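PDB 3BYQ: uncharacterized protein DUF1185 from Bordetella bronchiseptica RB50, which is of unknown function but adopts a variant of the Bacillus chorismate mutase fold and may take part in amino-acid metabolism. Local coordinates for residues I5-R10 with A36-P41; H145-E150 with G171-A176. One frame throughout, in Å; residues are numbered along the deposited sequence.

From the N terminus, strand 7-17 turns back into strand 29-39, and interaction 1 closes this beta hairpin at its open end, with 25 residues between segments 5-10 and 36-41. The chain then runs through helix 51-72 and further strands before interaction 2 opens. There strand 147-151 leads into strand 161-169, and the loop after it, 171-176, comes back to residues 145-147. The two closures follow one another in series and neither crosses nor encloses the other. Both reach the same mixed sheet, on opposite sides of the chain's centre, with centres about 29 Å and nearest atoms about 12 Å apart. Interaction 1 ties strand to strand; interaction 2 ties a loop to the lead-in of a strand.

Interaction 1: I5-R10 with A36-P41; sequences IEIRKR and AVIRNP
Arg39 reaches Glu6 with its CG anti to the backbone N (chi1 -176°) and a bend at chi3. Beyond CB and CG, Arg39 CD lies 3.7 Å from Glu6 OE1, and Arg39 NE donates to it at 2.9 Å (N-H...O 169°). The carboxylate lies at the edge of the guanidinium, yet OE1 is met from well above the carboxylate plane. At the tip, NH2 makes a weak second bond to Glu6 OE2, completing a salt bridge between side chains lying alongside. The backbone of this pair belongs to the open end of the antiparallel hairpin of strands 7-17 and 29-39, whose segment axes run at 166°. Arg8 N donates to Val37 O at 2.8 Å, and Val37 N to Lys9 O at 2.9 Å. Arg39 N donates to Glu6 O at 3.2 Å, and a water bridges Glu6 N and Arg39 O. On one face Ile38, which also packs on Leu57 of helix 51-72, meets Ile7 CG1 with its CG2 at 4.0 Å. On the other, Val37 CG2 packs on Lys9 CG at 3.9 Å, while Lys9 NZ reaches Asp155 and, on the second subunit, Glu15. Lys9 and Arg10 also pair with a strand there, extending the sheet.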
ATOM      1  N   ILE B   5      12.988 -24.734  13.362  1.00 19.39           N
ATOM      2  CA  ILE B   5      13.111 -24.014  12.081  1.00 19.83           C
ATOM      3  C   ILE B   5      12.480 -24.789  10.961  1.00 20.68           C
ATOM      4  O   ILE B   5      12.987 -25.815  10.541  1.00 22.66           O
ATOM      5  CB  ILE B   5      14.568 -23.711  11.742  1.00 20.68           C
ATOM      6  CG1 ILE B   5      15.229 -22.927  12.886  1.00 24.18           C
ATOM      7  CG2 ILE B   5      14.651 -22.933  10.396  1.00 21.25           C
ATOM      8  CD1 ILE B   5      16.701 -22.608  12.614  1.00 28.55           C
ATOM      9  N   GLU B   6      11.352 -24.282  10.485  1.00 19.69           N
ATOM     10  CA  GLU B   6      10.629 -24.910   9.368  1.00 17.34           C
ATOM     11  C   GLU B   6      10.405 -23.865   8.289  1.00 18.33           C
ATOM     12  O   GLU B   6       9.612 -22.971   8.464  1.00 16.94           O
ATOM     13  CB  GLU B   6       9.297 -25.457   9.845  1.00 19.92           C
ATOM     14  CG  GLU B   6       9.454 -26.516  10.905  1.00 22.44           C
ATOM     15  CD  GLU B   6       8.137 -26.944  11.512  1.00 29.03           C
ATOM     16  OE1 GLU B   6       7.058 -26.473  11.079  1.00 26.06           O
ATOM     17  OE2 GLU B   6       8.188 -27.753  12.446  1.00 34.37           O
ATOM     18  N   ILE B   7      11.091 -24.026   7.163  1.00 18.10           N
ATOM     19  CA  ILE B   7      11.035 -23.044   6.049  1.00 16.29           C
ATOM     20  C   ILE B   7       9.910 -23.347   5.043  1.00 14.82           C
ATOM     21  O   ILE B   7       9.842 -24.441   4.466  1.00 17.36           O
ATOM     22  CB  ILE B   7      12.390 -23.010   5.289  1.00 17.08           C
ATOM     23  CG1 ILE B   7      13.562 -22.749   6.237  1.00 21.40           C
ATOM     24  CG2 ILE B   7      12.376 -21.945   4.144  1.00 19.21           C
ATOM     25  CD1 ILE B   7      14.918 -22.925   5.585  1.00 19.85           C
ATOM     26  N   ARG B   8       9.057 -22.354   4.809  1.00 15.77           N
ATOM     27  CA  ARG B   8       7.985 -22.463   3.841  1.00 16.88           C
ATOM     28  C   ARG B   8       8.484 -22.066   2.452  1.00 14.72           C
ATOM     29  O   ARG B   8       8.254 -22.732   1.459  1.00 16.30           O
ATOM     30  CB  ARG B   8       6.797 -21.582   4.249  1.00 15.32           C
ATOM     31  CG  ARG B   8       5.684 -21.683   3.233  1.00 15.57           C
ATOM     32  CD  ARG B   8       4.359 -21.124   3.688  1.00 14.21           C
ATOM     33  NE  ARG B   8       4.358 -19.705   3.988  1.00 17.01           N
ATOM     34  CZ  ARG B   8       4.057 -18.740   3.131  1.00 18.89           C
ATOM     35  NH1 ARG B   8       3.812 -19.013   1.881  1.00 18.01           N
ATOM     36  NH2 ARG B   8       4.064 -17.479   3.538  1.00 17.97           N
ATOM     37  N   LYS B   9       9.142 -20.918   2.424  1.00 15.55           N
ATOM     38  CA  LYS B   9       9.677 -20.369   1.173  1.00 17.15           C
ATOM     39  C   LYS B   9      10.824 -19.452   1.411  1.00 16.99           C
ATOM     40  O   LYS B   9      11.051 -18.995   2.522  1.00 16.60           O
ATOM     41  CB  LYS B   9       8.573 -19.671   0.361  1.00 22.17           C
ATOM     42  CG  LYS B   9       8.021 -18.463   0.989  1.00 23.30           C
ATOM     43  CD  LYS B   9       6.763 -17.990   0.261  1.00 29.26           C
ATOM     44  CE  LYS B   9       7.014 -17.467  -1.115  1.00 26.66           C
ATOM     45  NZ  LYS B   9       5.661 -17.162  -1.778  1.00 26.86           N
ATOM     46  N   ARG B  10      11.550 -19.210   0.336  1.00 18.29           N
ATOM     47  CA  ARG B  10      12.732 -18.359   0.347  1.00 16.66           C
ATOM     48  C   ARG B  10      12.727 -17.497  -0.899  1.00 17.67           C
ATOM     49  O   ARG B  10      12.128 -17.854  -1.912  1.00 17.86           O
ATOM     50  CB  ARG B  10      13.988 -19.233   0.328  1.00 18.65           C
ATOM     51  CG  ARG B  10      14.299 -19.966   1.617  1.00 21.20           C
ATOM     52  CD  ARG B  10      15.405 -20.956   1.429  1.00 20.43           C
ATOM     53  NE  ARG B  10      16.691 -20.310   1.169  1.00 19.12           N
ATOM     54  CZ  ARG B  10      17.823 -20.935   0.897  1.00 20.97           C
ATOM     55  NH1 ARG B  10      17.888 -22.247   0.946  1.00 26.15           N
ATOM     56  NH2 ARG B  10      18.911 -20.222   0.626  1.00 22.70           N
ATOM     57  N   ALA B  36      14.091 -15.906   4.136  1.00 18.15           N
ATOM     58  CA  ALA B  36      13.426 -17.163   4.464  1.00 14.55           C
ATOM     59  C   ALA B  36      12.211 -16.873   5.348  1.00 14.33           C
ATOM     60  O   ALA B  36      12.309 -16.108   6.333  1.00 17.13           O
ATOM     61  CB  ALA B  36      14.363 -18.129   5.196  1.00 14.69           C
ATOM     62  N   VAL B  37      11.114 -17.547   4.992  1.00 14.69           N
ATOM     63  CA  VAL B  37       9.848 -17.482   5.711  1.00 15.66           C
ATOM     64  C   VAL B  37       9.728 -18.767   6.489  1.00 15.21           C
ATOM     65  O   VAL B  37       9.752 -19.842   5.917  1.00 17.23           O
ATOM     66  CB  VAL B  37       8.652 -17.328   4.773  1.00 17.15           C
ATOM     67  CG1 VAL B  37       7.363 -17.315   5.563  1.00 16.98           C
ATOM     68  CG2 VAL B  37       8.785 -16.051   3.927  1.00 15.52           C
ATOM     69  N   ILE B  38       9.672 -18.625   7.809  1.00 15.59           N
ATOM     70  CA  ILE B  38       9.587 -19.762   8.720  1.00 14.72           C
ATOM     71  C   ILE B  38       8.386 -19.677   9.645  1.00 15.44           C
ATOM     72  O   ILE B  38       7.823 -18.641   9.835  1.00 15.63           O
ATOM     73  CB  ILE B  38      10.872 -19.974   9.535  1.00 15.79           C
ATOM     74  CG1 ILE B  38      11.021 -18.972  10.700  1.00 16.23           C
ATOM     75  CG2 ILE B  38      12.118 -19.942   8.613  1.00 14.81           C
ATOM     76  CD1 ILE B  38      12.132 -19.355  11.747  1.00 15.15           C
ATOM     77  N   ARG B  39       7.958 -20.828  10.144  1.00 16.86           N
ATOM     78  CA  ARG B  39       6.877 -20.861  11.119  1.00 16.53           C
ATOM     79  C   ARG B  39       7.391 -20.236  12.398  1.00 17.68           C
ATOM     80  O   ARG B  39       8.548 -20.431  12.784  1.00 18.54           O
ATOM     81  CB  ARG B  39       6.446 -22.306  11.387  1.00 16.97           C
ATOM     82  CG  ARG B  39       5.265 -22.411  12.327  1.00 21.66           C
ATOM     83  CD  ARG B  39       4.760 -23.841  12.417  1.00 22.46           C
ATOM     84  NE  ARG B  39       5.754 -24.720  13.002  1.00 19.48           N
ATOM     85  CZ  ARG B  39       5.985 -24.853  14.310  1.00 20.81           C
ATOM     86  NH1 ARG B  39       5.327 -24.114  15.181  1.00 24.29           N
ATOM     87  NH2 ARG B  39       6.924 -25.708  14.725  1.00 27.12           N
ATOM     88  N   ASN B  40       6.521 -19.489  13.063  1.00 17.95           N
ATOM     89  CA  ASN B  40       6.846 -18.922  14.355  1.00 15.87           C
ATOM     90  C   ASN B  40       6.391 -19.871  15.454  1.00 15.94           C
ATOM     91  O   ASN B  40       5.199 -19.976  15.702  1.00 18.52           O
ATOM     92  CB  ASN B  40       6.141 -17.573  14.560  1.00 16.73           C
ATOM     93  CG  ASN B  40       6.550 -16.874  15.831  1.00 19.25           C
ATOM     94  OD1 ASN B  40       7.210 -17.457  16.677  1.00 19.61           O
ATOM     95  ND2 ASN B  40       6.172 -15.604  15.962  1.00 16.23           N
ATOM     96  N   PRO B  41       7.325 -20.560  16.137  1.00 16.16           N
ATOM     97  CA  PRO B  41       6.876 -21.501  17.176  1.00 15.73           C
ATOM     98  C   PRO B  41       6.246 -20.870  18.426  1.00 15.99           C
ATOM     99  O   PRO B  41       5.719 -21.610  19.278  1.00 17.11           O
ATOM    100  CB  PRO B  41       8.173 -22.207  17.599  1.00 17.18           C
ATOM    101  CG  PRO B  41       9.162 -21.872  16.606  1.00 18.59           C
ATOM    102  CD  PRO B  41       8.791 -20.524  16.076  1.00 17.87           C
TER
HETATM  103  O   HOH W   1      10.080 -22.542  12.225  1.00 19.91           O

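Interaction 2: H145-E150 with G171-A176. With EDO (1,2-ethanediol), chain R; EDO (1,2-ethanediol), chain P; EDO (1,2-ethanediol), chain O.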
ATOM      1  N   HIS B 145      29.114   4.581   1.144  1.00 16.57           N
ATOM      2  CA  HIS B 145      28.486   3.251   1.134  1.00 17.86           C
ATOM      3  C   HIS B 145      27.099   3.134   1.751  1.00 19.30           C
ATOM      4  O   HIS B 145      26.470   2.121   1.569  1.00 21.60           O
ATOM      5  CB  HIS B 145      29.431   2.219   1.730  1.00 18.40           C
ATOM      6  CG  HIS B 145      30.542   1.837   0.798  1.00 19.71           C
ATOM      7  ND1 HIS B 145      31.398   2.768   0.237  1.00 18.12           N
ATOM      8  CD2 HIS B 145      30.993   0.624   0.406  1.00 18.90           C
ATOM      9  CE1 HIS B 145      32.288   2.138  -0.510  1.00 21.32           C
ATOM     10  NE2 HIS B 145      32.044   0.838  -0.451  1.00 17.89           N
ATOM     11  N   PHE B 146      26.660   4.117   2.526  1.00 16.77           N
ATOM     12  CA  PHE B 146      25.281   4.083   3.082  1.00 16.31           C
ATOM     13  C   PHE B 146      24.317   3.926   1.950  1.00 16.81           C
ATOM     14  O   PHE B 146      24.389   4.654   0.948  1.00 18.28           O
ATOM     15  CB  PHE B 146      24.924   5.346   3.866  1.00 16.17           C
ATOM     16  CG  PHE B 146      25.833   5.599   5.014  1.00 15.50           C
ATOM     17  CD1 PHE B 146      25.937   4.681   6.040  1.00 19.91           C
ATOM     18  CD2 PHE B 146      26.502   6.792   5.133  1.00 15.87           C
ATOM     19  CE1 PHE B 146      26.765   4.917   7.116  1.00 23.43           C
ATOM     20  CE2 PHE B 146      27.319   7.051   6.247  1.00 19.31           C
ATOM     21  CZ  PHE B 146      27.442   6.104   7.216  1.00 21.29           C
ATOM     22  N   ASN B 147      23.410   2.973   2.081  1.00 18.70           N
ATOM     23  CA  ASN B 147      22.471   2.678   1.019  1.00 16.38           C
ATOM     24  C   ASN B 147      21.294   1.870   1.543  1.00 19.55           C
ATOM     25  O   ASN B 147      21.211   1.601   2.743  1.00 20.46           O
ATOM     26  CB  ASN B 147      23.172   1.873  -0.092  1.00 18.76           C
ATOM     27  CG  ASN B 147      22.669   2.210  -1.473  1.00 18.01           C
ATOM     28  OD1 ASN B 147      21.517   2.622  -1.675  1.00 19.21           O
ATOM     29  ND2 ASN B 147      23.565   2.078  -2.449  1.00 17.48           N
ATOM     30  N   SER B 148      20.386   1.518   0.640  1.00 20.16           N
ATOM     31  CA  SER B 148      19.182   0.782   1.042  1.00 19.69           C
ATOM     32  C   SER B 148      18.688  -0.096  -0.049  1.00 20.79           C
ATOM     33  O   SER B 148      18.911   0.185  -1.224  1.00 18.91           O
ATOM     34  CB  SER B 148      18.029   1.776   1.358  1.00 20.72           C
ATOM     35  OG  SER B 148      18.358   2.656   2.400  1.00 28.03           O
ATOM     36  N   ILE B 149      18.046  -1.186   0.354  1.00 18.20           N
ATOM     37  CA  ILE B 149      17.335  -2.065  -0.575  1.00 19.45           C
ATOM     38  C   ILE B 149      15.992  -2.463   0.076  1.00 20.08           C
ATOM     39  O   ILE B 149      15.930  -2.693   1.279  1.00 17.62           O
ATOM     40  CB  ILE B 149      18.150  -3.276  -0.992  1.00 21.11           C
ATOM     41  CG1 ILE B 149      17.381  -4.070  -2.050  1.00 21.90           C
ATOM     42  CG2 ILE B 149      18.473  -4.149   0.225  1.00 20.30           C
ATOM     43  CD1 ILE B 149      18.142  -5.286  -2.643  1.00 20.07           C
ATOM     44  N   GLU B 150      14.935  -2.516  -0.714  1.00 21.27           N
ATOM     45  CA  GLU B 150      13.630  -2.917  -0.183  1.00 19.47           C
ATOM     46  C   GLU B 150      13.465  -4.424  -0.221  1.00 19.37           C
ATOM     47  O   GLU B 150      13.764  -5.055  -1.232  1.00 20.02           O
ATOM     48  CB  GLU B 150      12.479  -2.273  -0.977  1.00 19.94           C
ATOM     49  CG  GLU B 150      11.158  -2.350  -0.204  1.00 22.51           C
ATOM     50  CD  GLU B 150       9.950  -1.930  -0.979  1.00 19.13           C
ATOM     51  OE1 GLU B 150       9.617  -2.639  -1.954  1.00 23.00           O
ATOM     52  OE2 GLU B 150       9.321  -0.921  -0.583  1.00 24.97           O
ATOM     53  N   GLY B 171      29.390  -2.417  -3.390  1.00 17.96           N
ATOM     54  CA  GLY B 171      30.071  -1.135  -3.364  1.00 18.45           C
ATOM     55  C   GLY B 171      29.274   0.032  -2.862  1.00 18.43           C
ATOM     56  O   GLY B 171      28.282  -0.134  -2.175  1.00 18.03           O
ATOM     57  N   ALA B 172      29.736   1.201  -3.299  1.00 17.94           N
ATOM     58  CA  ALA B 172      29.182   2.512  -2.928  1.00 17.51           C
ATOM     59  C   ALA B 172      27.937   2.869  -3.723  1.00 19.20           C
ATOM     60  O   ALA B 172      27.639   2.258  -4.765  1.00 18.64           O
ATOM     61  CB  ALA B 172      30.240   3.587  -3.126  1.00 17.96           C
ATOM     62  N   ARG B 173      27.219   3.871  -3.245  1.00 18.05           N
ATOM     63  CA  ARG B 173      26.114   4.438  -4.045  1.00 18.74           C
ATOM     64  C   ARG B 173      26.664   4.821  -5.432  1.00 16.00           C
ATOM     65  O   ARG B 173      27.805   5.311  -5.565  1.00 16.89           O
ATOM     66  CB  ARG B 173      25.528   5.686  -3.425  1.00 17.26           C
ATOM     67  CG  ARG B 173      24.864   5.486  -2.067  1.00 16.49           C
ATOM     68  CD  ARG B 173      24.163   6.758  -1.544  1.00 15.91           C
ATOM     69  NE  ARG B 173      25.109   7.847  -1.346  1.00 16.23           N
ATOM     70  CZ  ARG B 173      25.939   7.920  -0.318  1.00 17.54           C
ATOM     71  NH1 ARG B 173      25.959   6.982   0.611  1.00 18.38           N
ATOM     72  NH2 ARG B 173      26.772   8.946  -0.242  1.00 18.67           N
ATOM     73  N   VAL B 174      25.831   4.681  -6.445  1.00 17.49           N
ATOM     74  CA  VAL B 174      26.298   4.904  -7.839  1.00 17.12           C
ATOM     75  C   VAL B 174      26.774   6.303  -8.152  1.00 17.91           C
ATOM     76  O   VAL B 174      27.618   6.457  -9.029  1.00 20.52           O
ATOM     77  CB  VAL B 174      25.254   4.447  -8.915  1.00 19.26           C
ATOM     78  CG1 VAL B 174      25.071   2.922  -8.820  1.00 20.19           C
ATOM     79  CG2 VAL B 174      23.941   5.223  -8.697  1.00 16.31           C
ATOM     80  N   HIS B 175      26.276   7.292  -7.408  1.00 18.13           N
ATOM     81  CA  HIS B 175      26.695   8.703  -7.565  1.00 17.48           C
ATOM     82  C   HIS B 175      27.154   9.317  -6.263  1.00 17.94           C
ATOM     83  O   HIS B 175      26.973  10.492  -6.027  1.00 18.02           O
ATOM     84  CB  HIS B 175      25.604   9.577  -8.197  1.00 17.94           C
ATOM     85  CG  HIS B 175      25.113   9.042  -9.490  1.00 16.42           C
ATOM     86  ND1 HIS B 175      25.958   8.592 -10.487  1.00 19.68           N
ATOM     87  CD2 HIS B 175      23.855   8.884  -9.953  1.00 20.74           C
ATOM     88  CE1 HIS B 175      25.225   8.156 -11.499  1.00 21.07           C
ATOM     89  NE2 HIS B 175      23.952   8.332 -11.204  1.00 20.26           N
ATOM     90  N   ALA B 176      27.770   8.505  -5.427  1.00 17.14           N
ATOM     91  CA  ALA B 176      28.314   9.000  -4.158  1.00 16.59           C
ATOM     92  C   ALA B 176      29.247  10.180  -4.410  1.00 18.27           C
ATOM     93  O   ALA B 176      30.217  10.098  -5.207  1.00 16.40           O
ATOM     94  CB  ALA B 176      29.009   7.902  -3.382  1.00 16.14           C
TER
HETATM   95  C1  EDO R 197      29.994  10.945  -8.973  1.00 40.85           C
HETATM   96  O1  EDO R 197      30.190  10.000  -7.904  1.00 42.95           O
HETATM   97  C2  EDO R 197      28.839  10.556  -9.907  1.00 33.83           C
HETATM   98  O2  EDO R 197      28.892   9.208 -10.421  1.00 37.64           O
HETATM   99  C1  EDO P 195      28.886   1.464  -7.580  1.00 25.68           C
HETATM  100  O1  EDO P 195      29.071   0.630  -6.436  1.00 22.83           O
HETATM  101  C2  EDO P 195      29.737   2.699  -7.498  1.00 32.15           C
HETATM  102  O2  EDO P 195      31.120   2.337  -7.398  1.00 34.30           O
HETATM  103  C1  EDO O 194      13.735  -3.719  -5.709  1.00 41.87           C
HETATM  104  O1  EDO O 194      12.987  -2.876  -4.818  1.00 25.08           O
HETATM  105  C2  EDO O 194      14.480  -4.763  -4.896  1.00 39.49           C
HETATM  106  O2  EDO O 194      13.585  -5.367  -3.947  1.00 38.49           O
HETATM  107  O   HOH W   2      26.058   1.115  -1.167  1.00 20.10           O
HETATM  108  O   HOH W   3      23.136   3.480  -5.506  1.00 17.64           O
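His145 lays one face of its imidazole over the Gly171-Ala172 peptide: Ala172 N sits 3.7 Å above the His145 ring plane, offset toward the rim, and Gly171 C is 3.7 Å from His145 CD2. Ala172 CB touches His145 CE1 at 3.6 Å. The ring's NE2 is hydrogen-bonded to Glu78, and Tyr136 meets the ring edge-to-face. On the His175 ring, Val174 CG2 lies 3.9 Å over the centre of one face, and at the edge an ethanediol O2 is hydrogen-bonded to ND1, either being possibly the donor. The guanidinium of Arg173 has Phe146 O at its edge, in its plane. Arg173 NH1 donates to Phe146 O at 2.8 Å, and the 128° angle at the oxygen, in the carbonyl plane, places the donor on a lone pair. Arg173 CG (3.2 Å) and CD (3.3 Å) pass close to Phe146 O before the chain bends at chi3. Asn147 ND2 lies 3.7 Å from Arg173 CG, the side chains running in opposite directions. One water joins His145 O, Asn147 ND2 and Gly171 O. The contact thus packs the loop after strand 161-169 against the lead-in and first residue of strand 147-151. Arg173 NH1 also donates to Arg143 O, while NE pairs with Glu93 of the third subunit. One guanidinium therefore serves both this chain's fold and a subunit interface, where the carboxylate probably offsets its positive charge.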